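Local coordinates for protein 3-methylornithine synthase (Methanosarcina barkeri, PDB 3T7V) that catalyses the radical-based isomerisation of L-lysine to (3R)-3-methyl-D-ornithine, a step in pyrrolysine biosynthesis, using a [4Fe-4S] cluster and S-adenosylmethionine, at residues L61-Y66 with I300-S305; R235-L240 with S277-G282; R88-M93 with D118-E123. All blocks are in the same frame, centred on the assembly; numbering follows the deposited sequence.

Contact 1: residues L61-Y66 with I300-S305; sequences LNCFIY and ILPPDS. With MD0 (5-amino-D-isoleucine), chain D.
Ile300, at the end of strand 296-300, meets segment 61-66 of strand 58-68 with both backbone and side chain, a worked example of how the wall of a TIM-barrel-type fold brings together strands far apart in the chain. Its carbonyl O accepts from the backbone N of Phe64 at 2.8 Å, with 164° at the hydrogen. CA of Cys63 approaches the same Ile300 O at 3.4 Å in a C-H...O contact, and Cys63 and Ile300 form a parallel bridge from which the side chains diverge. With chi1 at -54°, CG1 of Ile300 stands beside its own backbone N; further out, CD1 reaches CD2 of Leu61 at 4.1 Å, the two side chains crossing obliquely. CB of Ile300 rests 3.6 Å from the carbonyl O of Asn62.

Leu301 starts out away from the strand, yet its CD2 returns to lie 3.6 Å from the carbonyl O of Phe64 and comes up to the edge of the Phe64 ring. The bound 5-amino-D-isoleucine takes a face of that ring: its CA sits above the plane, offset toward the rim, and its CB is 3.5 Å from Phe64 CE1. Pro302 follows, placing its CG 3.7 Å from SG of Cys63 and, more loosely, 4.2 Å from CG1 of Ile65, the same CG meeting both side chains.

Strand 110-115 bonds to strand 58-68 through the backbones of Cys63, Ile65 and Asp112; Leu61 and Ile300 pack on Ile324 of helix 324-334, while Cys63 and Ile65 rest on Leu103 and Pro302 on Thr99 of helix 93-103.

Contact 2: residues R235-L240 with S277-G282; sequences RVMTFL and SLDLEG. With MD0 (5-amino-D-isoleucine), chain D; SAM (S-adenosylmethionine), chain C.
CB of Ser277 lies obliquely to the Arg235 guanidinium, whose edge faces the carboxylate of the bound 5-amino-D-isoleucine. NH1 of Arg235 donates to the ligand's OXT at 3.1 Å and NH2 to its O at 3.0 Å; NE forms a salt bridge with Glu205. N6 of the S-adenosylmethionine lies at the edge of the Phe239 ring, near its plane. This is the substrate pocket of a radical SAM barrel, where a strand end serves both ligands and a helix N-terminus meets the amino acid, strand 235-238 and helix 278-282 running at 45° to each other.

Ser277, the N-cap of that helix, works twice: its OG donates to OXT at 2.6 Å and accepts from the backbone N of Asp279 at 3.0 Å. Asp279 takes a weak bond from the ligand's amino group through OD2, which also accepts from Val310 N, while OD1 pairs with Arg322.

Chi3 of Met237, 61°, bends CE toward the helix, 4.0 Å from CD2 of Leu280. That CD2 also comes within 3.4 Å of the carbonyl O of Thr238. The Met237 methyl touches CG2 of the substrate-site ligand at 3.7 Å. Leu240 reads the adenine with its backbone, N donating to N1 at 177° and O accepting from N6. On the helix side, CD1 of Leu240 rests 3.9 Å from the carbonyl O of Leu280.

Contact 3: residues R88-M93 with D118-E123; sequences RYRLTM and DPYYYE
The nearest CA atoms, those of Arg90 and Asp118, are 8.9 Å apart, so an irregular segment and the start of helix 119-123 are joined mainly through side chains. Arg90 grips the carboxylate side-on: NE donates to the syn lone pair of OD2 of Asp118 at 2.8 Å and 175°, NH2 to OD1 at 2.9 Å, with the guanidinium and carboxylate planes 27° apart. A bend at chi3 of -61° swings NE round to this salt bridge. Asp118 is the N-cap of helix 119-123, its OD1 accepting from Tyr120 N from above the carboxylate plane, while OD2 bonds to Ser68 OG as well. Over one face of the guanidinium lies CB of Tyr120, 3.5 Å from NE. A methionine in place of Arg90 would probably leave the Asp118 carboxylate without its charged mate and its orientation less firmly fixed.

Farther along, a water donates to the carbonyl O of Leu91 at 2.7 Å and accepts from OH of Tyr121 at the same length. The Tyr121 side chain also touches Phe128 and Leu131 of helix 126-139 and Met115 of strand 110-115, and Leu91 packs on Phe67 of strand 58-68.

In the fold
From the N terminus, strand 58-68 first supplies segment 61-66, whose partner arrives only near the end of the barrel. Contact 3 closes first, across 24 residues, linking the approach to helix 93-103 with the short helix that follows strand 110-115. Contact 2 closes next, in series with it, spanning 36 residues between strand 233-238 and the start of helix 278-291. Contact 1 then shuts the largest loop, 233 residues, and encloses both. It touches each: Tyr66 O and Tyr89 OH probably share a hydrogen bond toward contact 3, and Ile300 CG1 packs on Leu278 CD1 of contact 2. Contacts 1 and 2 meet the same 5-amino-D-isoleucine.

Contact 1: residues L61-Y66 with I300-S305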
loop_
_atom_site.group_PDB
_atom_site.type_symbol
_atom_site.label_atom_id
_atom_site.label_comp_id
_atom_site.label_asym_id
_atom_site.label_seq_id
_atom_site.Cartn_x
_atom_site.Cartn_y
_atom_site.Cartn_z
ATOM N N LEU A 61 -2.753 5.731 -10.577
ATOM C CA LEU A 61 -4.044 5.180 -10.089
ATOM C C LEU A 61 -3.972 3.650 -10.070
ATOM O O LEU A 61 -3.685 3.021 -11.100
ATOM C CB LEU A 61 -5.192 5.607 -10.973
ATOM C CG LEU A 61 -5.327 7.098 -11.151
ATOM C CD1 LEU A 61 -6.349 7.436 -12.261
ATOM C CD2 LEU A 61 -5.722 7.746 -9.828
ATOM N N ASN A 62 -4.211 3.026 -8.905
ATOM C CA ASN A 62 -4.074 1.537 -8.752
ATOM C C ASN A 62 -5.413 0.994 -8.311
ATOM O O ASN A 62 -5.988 1.440 -7.268
ATOM C CB ASN A 62 -3.028 1.299 -7.638
ATOM C CG ASN A 62 -2.522 -0.141 -7.548
ATOM O OD1 ASN A 62 -2.726 -0.953 -8.411
ATOM N ND2 ASN A 62 -1.736 -0.391 -6.480
ATOM N N CYS A 63 -5.939 0.073 -9.104
ATOM C CA CYS A 63 -7.198 -0.610 -8.681
ATOM C C CYS A 63 -6.903 -1.729 -7.718
ATOM O O CYS A 63 -5.885 -2.365 -7.809
ATOM C CB CYS A 63 -7.798 -1.186 -9.908
ATOM S SG CYS A 63 -9.427 -1.912 -9.685
ATOM N N PHE A 64 -7.754 -1.946 -6.760
ATOM C CA PHE A 64 -7.538 -2.990 -5.760
ATOM C C PHE A 64 -8.571 -4.080 -5.945
ATOM O O PHE A 64 -9.796 -3.839 -5.821
ATOM C CB PHE A 64 -7.743 -2.320 -4.383
ATOM C CG PHE A 64 -7.521 -3.290 -3.238
ATOM C CD1 PHE A 64 -6.264 -3.879 -3.093
ATOM C CD2 PHE A 64 -8.529 -3.624 -2.342
ATOM C CE1 PHE A 64 -5.997 -4.797 -2.073
ATOM C CE2 PHE A 64 -8.271 -4.552 -1.302
ATOM C CZ PHE A 64 -7.022 -5.124 -1.193
ATOM N N ILE A 65 -8.110 -5.289 -6.187
ATOM C CA ILE A 65 -8.974 -6.489 -6.362
ATOM C C ILE A 65 -8.617 -7.510 -5.321
ATOM O O ILE A 65 -7.627 -8.273 -5.459
ATOM C CB ILE A 65 -8.826 -7.101 -7.758
ATOM C CG1 ILE A 65 -9.125 -6.034 -8.870
ATOM C CG2 ILE A 65 -9.796 -8.304 -7.903
ATOM C CD1 ILE A 65 -8.926 -6.628 -10.267
ATOM N N TYR A 66 -9.435 -7.519 -4.271
ATOM C CA TYR A 66 -9.231 -8.471 -3.152
ATOM C C TYR A 66 -10.015 -9.712 -3.553
ATOM O O TYR A 66 -11.242 -9.762 -3.433
ATOM C CB TYR A 66 -9.801 -7.806 -1.894
ATOM C CG TYR A 66 -9.346 -8.390 -0.571
ATOM C CD1 TYR A 66 -8.559 -9.519 -0.447
ATOM C CD2 TYR A 66 -9.772 -7.754 0.591
ATOM C CE1 TYR A 66 -8.111 -9.973 0.785
ATOM C CE2 TYR A 66 -9.359 -8.210 1.838
ATOM C CZ TYR A 66 -8.551 -9.320 1.900
ATOM O OH TYR A 66 -8.213 -9.714 3.191
ATOM N N ILE A 300 -8.642 1.885 -4.836
ATOM C CA ILE A 300 -9.747 2.270 -5.723
ATOM C C ILE A 300 -10.412 0.954 -6.110
ATOM O O ILE A 300 -9.759 0.019 -6.533
ATOM C CB ILE A 300 -9.212 2.981 -6.979
ATOM C CG1 ILE A 300 -8.317 4.174 -6.564
ATOM C CG2 ILE A 300 -10.415 3.388 -7.825
ATOM C CD1 ILE A 300 -7.709 4.862 -7.791
ATOM N N LEU A 301 -11.722 0.864 -5.995
ATOM C CA LEU A 301 -12.378 -0.383 -6.365
ATOM C C LEU A 301 -12.911 -0.349 -7.768
ATOM O O LEU A 301 -13.221 0.734 -8.311
ATOM C CB LEU A 301 -13.553 -0.633 -5.421
ATOM C CG LEU A 301 -13.104 -0.839 -3.955
ATOM C CD1 LEU A 301 -14.282 -1.038 -2.996
ATOM C CD2 LEU A 301 -12.179 -2.035 -3.745
ATOM N N PRO A 302 -13.029 -1.550 -8.389
ATOM C CA PRO A 302 -13.681 -1.681 -9.675
ATOM C C PRO A 302 -15.094 -1.025 -9.599
ATOM O O PRO A 302 -15.718 -0.993 -8.498
ATOM C CB PRO A 302 -13.803 -3.217 -9.798
ATOM C CG PRO A 302 -12.623 -3.772 -9.082
ATOM C CD PRO A 302 -12.649 -2.857 -7.843
ATOM N N PRO A 303 -15.578 -0.482 -10.750
ATOM C CA PRO A 303 -16.902 0.156 -10.869
ATOM C C PRO A 303 -18.014 -0.803 -10.384
ATOM O O PRO A 303 -18.065 -1.945 -10.847
ATOM C CB PRO A 303 -17.028 0.431 -12.374
ATOM C CG PRO A 303 -15.643 0.620 -12.878
ATOM C CD PRO A 303 -14.753 -0.257 -11.965
ATOM N N ASP A 304 -18.904 -0.309 -9.515
ATOM C CA ASP A 304 -19.814 -1.118 -8.688
ATOM C C ASP A 304 -18.954 -1.724 -7.625
ATOM O O ASP A 304 -18.494 -1.050 -6.712
ATOM C CB ASP A 304 -20.527 -2.227 -9.482
ATOM C CG ASP A 304 -20.492 -3.589 -8.759
ATOM O OD1 ASP A 304 -21.093 -3.682 -7.661
ATOM O OD2 ASP A 304 -19.933 -4.561 -9.322
ATOM N N SER A 305 -18.729 -3.008 -7.793
ATOM C CA SER A 305 -18.023 -3.820 -6.909
ATOM C C SER A 305 -18.618 -3.930 -5.495
ATOM O O SER A 305 -18.864 -2.944 -4.800
ATOM C CB SER A 305 -16.559 -3.381 -6.895
ATOM O OG SER A 305 -15.826 -4.480 -6.572
HETATM C C MD0 D . -4.597 -0.374 -0.203
HETATM N N MD0 D . -6.567 -1.630 0.458
HETATM O O MD0 D . -3.849 -0.047 -1.147
HETATM C CA MD0 D . -5.292 -1.697 -0.249
HETATM C CB MD0 D . -4.392 -2.807 0.373
HETATM C CD MD0 D . -2.427 -4.318 -0.365
HETATM N NE MD0 D . -1.299 -4.391 -1.285
HETATM C CG MD0 D . -3.139 -2.979 -0.535
HETATM C CG2 MD0 D . -3.945 -2.520 1.830
HETATM O OXT MD0 D . -4.799 0.348 0.781
#

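Contact 2: residues R235-L240 with S277-G282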
loop_
_atom_site.group_PDB
_atom_site.type_symbol
_atom_site.label_atom_id
_atom_site.label_comp_id
_atom_site.label_asym_id
_atom_site.label_seq_id
_atom_site.Cartn_x
_atom_site.Cartn_y
_atom_site.Cartn_z
ATOM N N ARG A 235 5.070 2.665 1.737
ATOM C CA ARG A 235 3.807 3.162 2.290
ATOM C C ARG A 235 3.755 3.185 3.788
ATOM O O ARG A 235 4.502 2.462 4.491
ATOM C CB ARG A 235 2.624 2.422 1.708
ATOM C CG ARG A 235 2.355 1.155 2.315
ATOM C CD ARG A 235 0.867 0.679 2.140
ATOM N NE ARG A 235 0.519 0.567 0.706
ATOM C CZ ARG A 235 -0.730 0.583 0.248
ATOM N NH1 ARG A 235 -1.763 0.740 1.105
ATOM N NH2 ARG A 235 -0.937 0.500 -1.054
ATOM N N VAL A 236 2.832 4.000 4.269
ATOM C CA VAL A 236 2.435 3.927 5.692
ATOM C C VAL A 236 0.917 3.881 5.729
ATOM O O VAL A 236 0.247 4.591 4.953
ATOM C CB VAL A 236 3.065 5.089 6.498
ATOM C CG1 VAL A 236 2.731 6.409 5.762
ATOM C CG2 VAL A 236 2.521 5.092 7.916
ATOM N N MET A 237 0.371 3.023 6.573
ATOM C CA MET A 237 -1.069 3.006 6.836
ATOM C C MET A 237 -1.380 3.257 8.280
ATOM O O MET A 237 -0.673 2.698 9.160
ATOM C CB MET A 237 -1.625 1.649 6.420
ATOM C CG MET A 237 -1.303 1.379 4.956
ATOM S SD MET A 237 -2.105 -0.091 4.402
ATOM C CE MET A 237 -3.940 0.055 4.526
ATOM N N THR A 238 -2.404 4.071 8.524
ATOM C CA THR A 238 -2.921 4.158 9.902
ATOM C C THR A 238 -3.616 2.865 10.310
ATOM O O THR A 238 -4.509 2.388 9.544
ATOM C CB THR A 238 -4.030 5.262 9.956
ATOM O OG1 THR A 238 -3.420 6.489 9.463
ATOM C CG2 THR A 238 -4.573 5.440 11.376
ATOM N N PHE A 239 -3.275 2.305 11.472
ATOM C CA PHE A 239 -4.001 1.132 11.981
ATOM C C PHE A 239 -5.415 1.529 12.360
ATOM O O PHE A 239 -5.648 2.414 13.186
ATOM C CB PHE A 239 -3.221 0.609 13.191
ATOM C CG PHE A 239 -3.920 -0.482 13.925
ATOM C CD1 PHE A 239 -4.526 -1.556 13.246
ATOM C CD2 PHE A 239 -4.076 -0.369 15.279
ATOM C CE1 PHE A 239 -5.206 -2.532 13.969
ATOM C CE2 PHE A 239 -4.780 -1.352 15.975
ATOM C CZ PHE A 239 -5.310 -2.438 15.299
ATOM N N LEU A 240 -6.358 0.801 11.761
ATOM C CA LEU A 240 -7.798 0.981 12.187
ATOM C C LEU A 240 -8.128 -0.290 12.943
ATOM O O LEU A 240 -8.201 -1.384 12.329
ATOM C CB LEU A 240 -8.638 1.022 10.905
ATOM C CG LEU A 240 -8.445 2.264 9.999
ATOM C CD1 LEU A 240 -9.583 2.422 8.939
ATOM C CD2 LEU A 240 -8.247 3.589 10.762
ATOM N N SER A 277 -3.906 5.903 0.134
ATOM C CA SER A 277 -4.923 4.840 0.173
ATOM C C SER A 277 -6.312 5.346 0.527
ATOM O O SER A 277 -6.480 6.055 1.524
ATOM C CB SER A 277 -4.526 3.765 1.213
ATOM O OG SER A 277 -5.580 2.787 1.320
ATOM N N LEU A 278 -7.310 4.955 -0.260
ATOM C CA LEU A 278 -8.718 5.313 0.056
ATOM C C LEU A 278 -9.246 4.446 1.233
ATOM O O LEU A 278 -10.301 4.718 1.779
ATOM C CB LEU A 278 -9.584 4.995 -1.139
ATOM C CG LEU A 278 -9.337 5.752 -2.451
ATOM C CD1 LEU A 278 -10.492 5.562 -3.439
ATOM C CD2 LEU A 278 -9.071 7.214 -2.259
ATOM N N ASP A 279 -8.506 3.374 1.584
ATOM C CA ASP A 279 -9.033 2.416 2.558
ATOM C C ASP A 279 -9.101 2.981 4.003
ATOM O O ASP A 279 -9.824 2.436 4.852
ATOM C CB ASP A 279 -8.083 1.187 2.560
ATOM C CG ASP A 279 -8.743 -0.117 2.948
ATOM O OD1 ASP A 279 -9.979 -0.293 2.884
ATOM O OD2 ASP A 279 -7.922 -1.050 3.222
ATOM N N LEU A 280 -8.374 4.067 4.238
ATOM C CA LEU A 280 -8.249 4.579 5.606
ATOM C C LEU A 280 -9.227 5.731 5.941
ATOM O O LEU A 280 -9.753 5.798 7.062
ATOM C CB LEU A 280 -6.835 5.128 5.791
ATOM C CG LEU A 280 -5.890 3.944 5.407
ATOM C CD1 LEU A 280 -4.575 4.389 4.873
ATOM C CD2 LEU A 280 -5.931 2.861 6.498
ATOM N N GLU A 281 -9.492 6.613 4.965
ATOM C CA GLU A 281 -10.281 7.838 5.167
ATOM C C GLU A 281 -11.016 8.235 3.866
ATOM O O GLU A 281 -11.570 9.351 3.740
ATOM C CB GLU A 281 -9.374 8.974 5.709
ATOM C CG GLU A 281 -9.067 8.956 7.205
ATOM C CD GLU A 281 -8.413 10.272 7.705
ATOM O OE1 GLU A 281 -7.399 10.775 7.122
ATOM O OE2 GLU A 281 -8.931 10.831 8.701
ATOM N N GLY A 282 -11.014 7.336 2.868
ATOM C CA GLY A 282 -11.705 7.597 1.583
ATOM C C GLY A 282 -11.099 8.745 0.784
ATOM O O GLY A 282 -9.955 9.086 0.938
HETATM C C MD0 D . -4.597 -0.374 -0.203
HETATM N N MD0 D . -6.567 -1.630 0.458
HETATM O O MD0 D . -3.849 -0.047 -1.147
HETATM C CA MD0 D . -5.292 -1.697 -0.249
HETATM C CB MD0 D . -4.392 -2.807 0.373
HETATM C CD MD0 D . -2.427 -4.318 -0.365
HETATM N NE MD0 D . -1.299 -4.391 -1.285
HETATM C CG MD0 D . -3.139 -2.979 -0.535
HETATM C CG2 MD0 D . -3.945 -2.520 1.830
HETATM O OXT MD0 D . -4.799 0.348 0.781
HETATM N N SAM C . -2.329 -11.320 3.198
HETATM C CA SAM C . -1.296 -10.667 2.543
HETATM C C SAM C . -0.326 -9.996 3.429
HETATM O O SAM C . -0.522 -9.968 4.661
HETATM O OXT SAM C . 0.754 -9.568 2.888
HETATM C CB SAM C . -1.692 -9.497 1.969
HETATM C CG SAM C . -2.627 -8.567 2.629
HETATM S SD SAM C . -1.959 -6.853 2.738
HETATM C CE SAM C . -3.110 -5.976 1.714
HETATM C "C5'" SAM C . -2.514 -6.373 4.360
HETATM C "C4'" SAM C . -1.760 -5.406 4.895
HETATM O "O4'" SAM C . -3.057 -4.539 4.988
HETATM C "C3'" SAM C . -1.109 -5.676 6.021
HETATM O "O3'" SAM C . 0.165 -5.674 5.363
HETATM C "C2'" SAM C . -1.338 -4.259 6.565
HETATM O "O2'" SAM C . -0.236 -3.334 6.287
HETATM C "C1'" SAM C . -2.676 -3.683 6.070
HETATM N N9 SAM C . -3.741 -3.896 7.119
HETATM C C8 SAM C . -4.343 -5.048 7.543
HETATM N N7 SAM C . -5.187 -4.762 8.525
HETATM C C5 SAM C . -5.140 -3.402 8.731
HETATM C C6 SAM C . -5.749 -2.561 9.675
HETATM N N6 SAM C . -6.595 -3.011 10.603
HETATM N N1 SAM C . -5.524 -1.241 9.592
HETATM C C2 SAM C . -4.657 -0.721 8.673
HETATM N N3 SAM C . -3.963 -1.517 7.823
HETATM C C4 SAM C . -4.238 -2.859 7.852
#

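Contact 3: residues R88-M93 with D118-E123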
loop_
_atom_site.group_PDB
_atom_site.type_symbol
_atom_site.label_atom_id
_atom_site.label_comp_id
_atom_site.label_asym_id
_atom_site.label_seq_id
_atom_site.Cartn_x
_atom_site.Cartn_y
_atom_site.Cartn_z
ATOM N N ARG A 88 -16.536 -14.583 4.385
ATOM C CA ARG A 88 -15.351 -14.705 3.530
ATOM C C ARG A 88 -15.803 -15.149 2.154
ATOM O O ARG A 88 -16.800 -15.867 2.000
ATOM C CB ARG A 88 -14.421 -15.778 4.032
ATOM C CG ARG A 88 -13.784 -15.265 5.351
ATOM C CD ARG A 88 -12.782 -16.194 5.850
ATOM N NE ARG A 88 -12.439 -15.973 7.232
ATOM C CZ ARG A 88 -11.341 -15.304 7.617
ATOM N NH1 ARG A 88 -10.470 -14.750 6.759
ATOM N NH2 ARG A 88 -11.082 -15.225 8.925
ATOM N N TYR A 89 -15.103 -14.656 1.128
ATOM C CA TYR A 89 -15.450 -15.005 -0.233
ATOM C C TYR A 89 -14.226 -15.375 -1.024
ATOM O O TYR A 89 -13.094 -14.968 -0.657
ATOM C CB TYR A 89 -16.241 -13.844 -0.908
ATOM C CG TYR A 89 -15.439 -12.557 -1.133
ATOM C CD1 TYR A 89 -15.549 -11.467 -0.270
ATOM C CD2 TYR A 89 -14.571 -12.442 -2.257
ATOM C CE1 TYR A 89 -14.845 -10.294 -0.488
ATOM C CE2 TYR A 89 -13.794 -11.261 -2.464
ATOM C CZ TYR A 89 -13.987 -10.206 -1.605
ATOM O OH TYR A 89 -13.239 -9.064 -1.837
ATOM N N ARG A 90 -14.428 -16.027 -2.153
ATOM C CA ARG A 90 -13.311 -16.407 -3.069
ATOM C C ARG A 90 -13.895 -16.266 -4.454
ATOM O O ARG A 90 -14.820 -17.001 -4.834
ATOM C CB ARG A 90 -12.868 -17.822 -2.775
ATOM C CG ARG A 90 -11.730 -18.284 -3.678
ATOM C CD ARG A 90 -11.339 -19.738 -3.393
ATOM N NE ARG A 90 -10.852 -19.941 -1.988
ATOM C CZ ARG A 90 -11.435 -20.651 -1.026
ATOM N NH1 ARG A 90 -12.710 -21.172 -1.175
ATOM N NH2 ARG A 90 -10.817 -20.850 0.088
ATOM N N LEU A 91 -13.474 -15.245 -5.192
ATOM C CA LEU A 91 -14.081 -14.957 -6.535
ATOM C C LEU A 91 -13.852 -16.168 -7.433
ATOM O O LEU A 91 -12.778 -16.794 -7.467
ATOM C CB LEU A 91 -13.411 -13.766 -7.187
ATOM C CG LEU A 91 -13.547 -12.453 -6.401
ATOM C CD1 LEU A 91 -12.878 -11.365 -7.217
ATOM C CD2 LEU A 91 -15.047 -12.111 -6.111
ATOM N N THR A 92 -14.928 -16.536 -8.187
ATOM C CA THR A 92 -14.757 -17.546 -9.194
ATOM C C THR A 92 -14.071 -16.944 -10.467
ATOM O O THR A 92 -13.997 -15.711 -10.572
ATOM C CB THR A 92 -16.142 -18.085 -9.663
ATOM O OG1 THR A 92 -16.839 -16.980 -10.257
ATOM C CG2 THR A 92 -16.887 -18.690 -8.507
ATOM N N MET A 93 -13.649 -17.812 -11.403
ATOM C CA MET A 93 -13.068 -17.313 -12.630
ATOM C C MET A 93 -14.026 -16.405 -13.357
ATOM O O MET A 93 -13.597 -15.387 -13.931
ATOM C CB MET A 93 -12.652 -18.502 -13.523
ATOM C CG MET A 93 -11.824 -18.060 -14.725
ATOM S SD MET A 93 -10.387 -17.032 -14.198
ATOM C CE MET A 93 -9.798 -17.738 -12.630
ATOM N N ASP A 118 -4.644 -17.760 1.321
ATOM C CA ASP A 118 -5.832 -18.664 1.213
ATOM C C ASP A 118 -5.299 -20.081 0.997
ATOM O O ASP A 118 -4.648 -20.328 -0.031
ATOM C CB ASP A 118 -6.636 -18.151 0.011
ATOM C CG ASP A 118 -7.831 -19.024 -0.305
ATOM O OD1 ASP A 118 -8.017 -20.043 0.312
ATOM O OD2 ASP A 118 -8.532 -18.586 -1.245
ATOM N N PRO A 119 -5.721 -21.003 1.860
ATOM C CA PRO A 119 -5.301 -22.393 1.671
ATOM C C PRO A 119 -5.585 -22.972 0.307
ATOM O O PRO A 119 -4.866 -23.816 -0.166
ATOM C CB PRO A 119 -6.144 -23.144 2.742
ATOM C CG PRO A 119 -6.418 -22.105 3.790
ATOM C CD PRO A 119 -6.526 -20.781 3.087
ATOM N N TYR A 120 -6.681 -22.552 -0.358
ATOM C CA TYR A 120 -6.982 -23.010 -1.710
ATOM C C TYR A 120 -5.843 -22.700 -2.698
ATOM O O TYR A 120 -5.434 -23.544 -3.508
ATOM C CB TYR A 120 -8.291 -22.376 -2.150
ATOM C CG TYR A 120 -8.635 -22.714 -3.603
ATOM C CD1 TYR A 120 -9.195 -23.947 -3.945
ATOM C CD2 TYR A 120 -8.388 -21.790 -4.626
ATOM C CE1 TYR A 120 -9.475 -24.298 -5.277
ATOM C CE2 TYR A 120 -8.653 -22.078 -5.960
ATOM C CZ TYR A 120 -9.267 -23.346 -6.243
ATOM O OH TYR A 120 -9.518 -23.615 -7.562
ATOM N N TYR A 121 -5.339 -21.453 -2.648
ATOM C CA TYR A 121 -4.254 -21.071 -3.549
ATOM C C TYR A 121 -2.910 -21.580 -3.052
ATOM O O TYR A 121 -2.042 -21.868 -3.893
ATOM C CB TYR A 121 -4.225 -19.537 -3.741
ATOM C CG TYR A 121 -5.386 -19.051 -4.565
ATOM C CD1 TYR A 121 -5.360 -19.178 -5.955
ATOM C CD2 TYR A 121 -6.544 -18.442 -3.983
ATOM C CE1 TYR A 121 -6.396 -18.750 -6.743
ATOM C CE2 TYR A 121 -7.619 -18.050 -4.757
ATOM C CZ TYR A 121 -7.535 -18.163 -6.135
ATOM O OH TYR A 121 -8.560 -17.726 -6.982
ATOM N N TYR A 122 -2.704 -21.716 -1.740
ATOM C CA TYR A 122 -1.427 -22.245 -1.244
ATOM C C TYR A 122 -1.271 -23.763 -1.415
ATOM O O TYR A 122 -0.129 -24.228 -1.531
ATOM C CB TYR A 122 -1.271 -21.825 0.229
ATOM C CG TYR A 122 -0.696 -20.405 0.346
ATOM C CD1 TYR A 122 -1.432 -19.261 -0.023
ATOM C CD2 TYR A 122 0.637 -20.227 0.778
ATOM C CE1 TYR A 122 -0.858 -17.974 0.030
ATOM C CE2 TYR A 122 1.172 -18.968 0.878
ATOM C CZ TYR A 122 0.397 -17.827 0.485
ATOM O OH TYR A 122 1.014 -16.592 0.599
ATOM N N GLU A 123 -2.391 -24.510 -1.449
ATOM C CA GLU A 123 -2.380 -26.024 -1.658
ATOM C C GLU A 123 -1.863 -26.326 -3.015
ATOM O O GLU A 123 -1.172 -27.317 -3.199
ATOM C CB GLU A 123 -3.889 -26.450 -1.559
ATOM C CG GLU A 123 -4.286 -27.858 -1.823
ATOM C CD GLU A 123 -5.707 -28.002 -1.392
ATOM O OE1 GLU A 123 -6.643 -27.565 -2.124
ATOM O OE2 GLU A 123 -5.877 -28.504 -0.271
HETATM O O HOH W 1 -10.494 -16.105 -6.110
#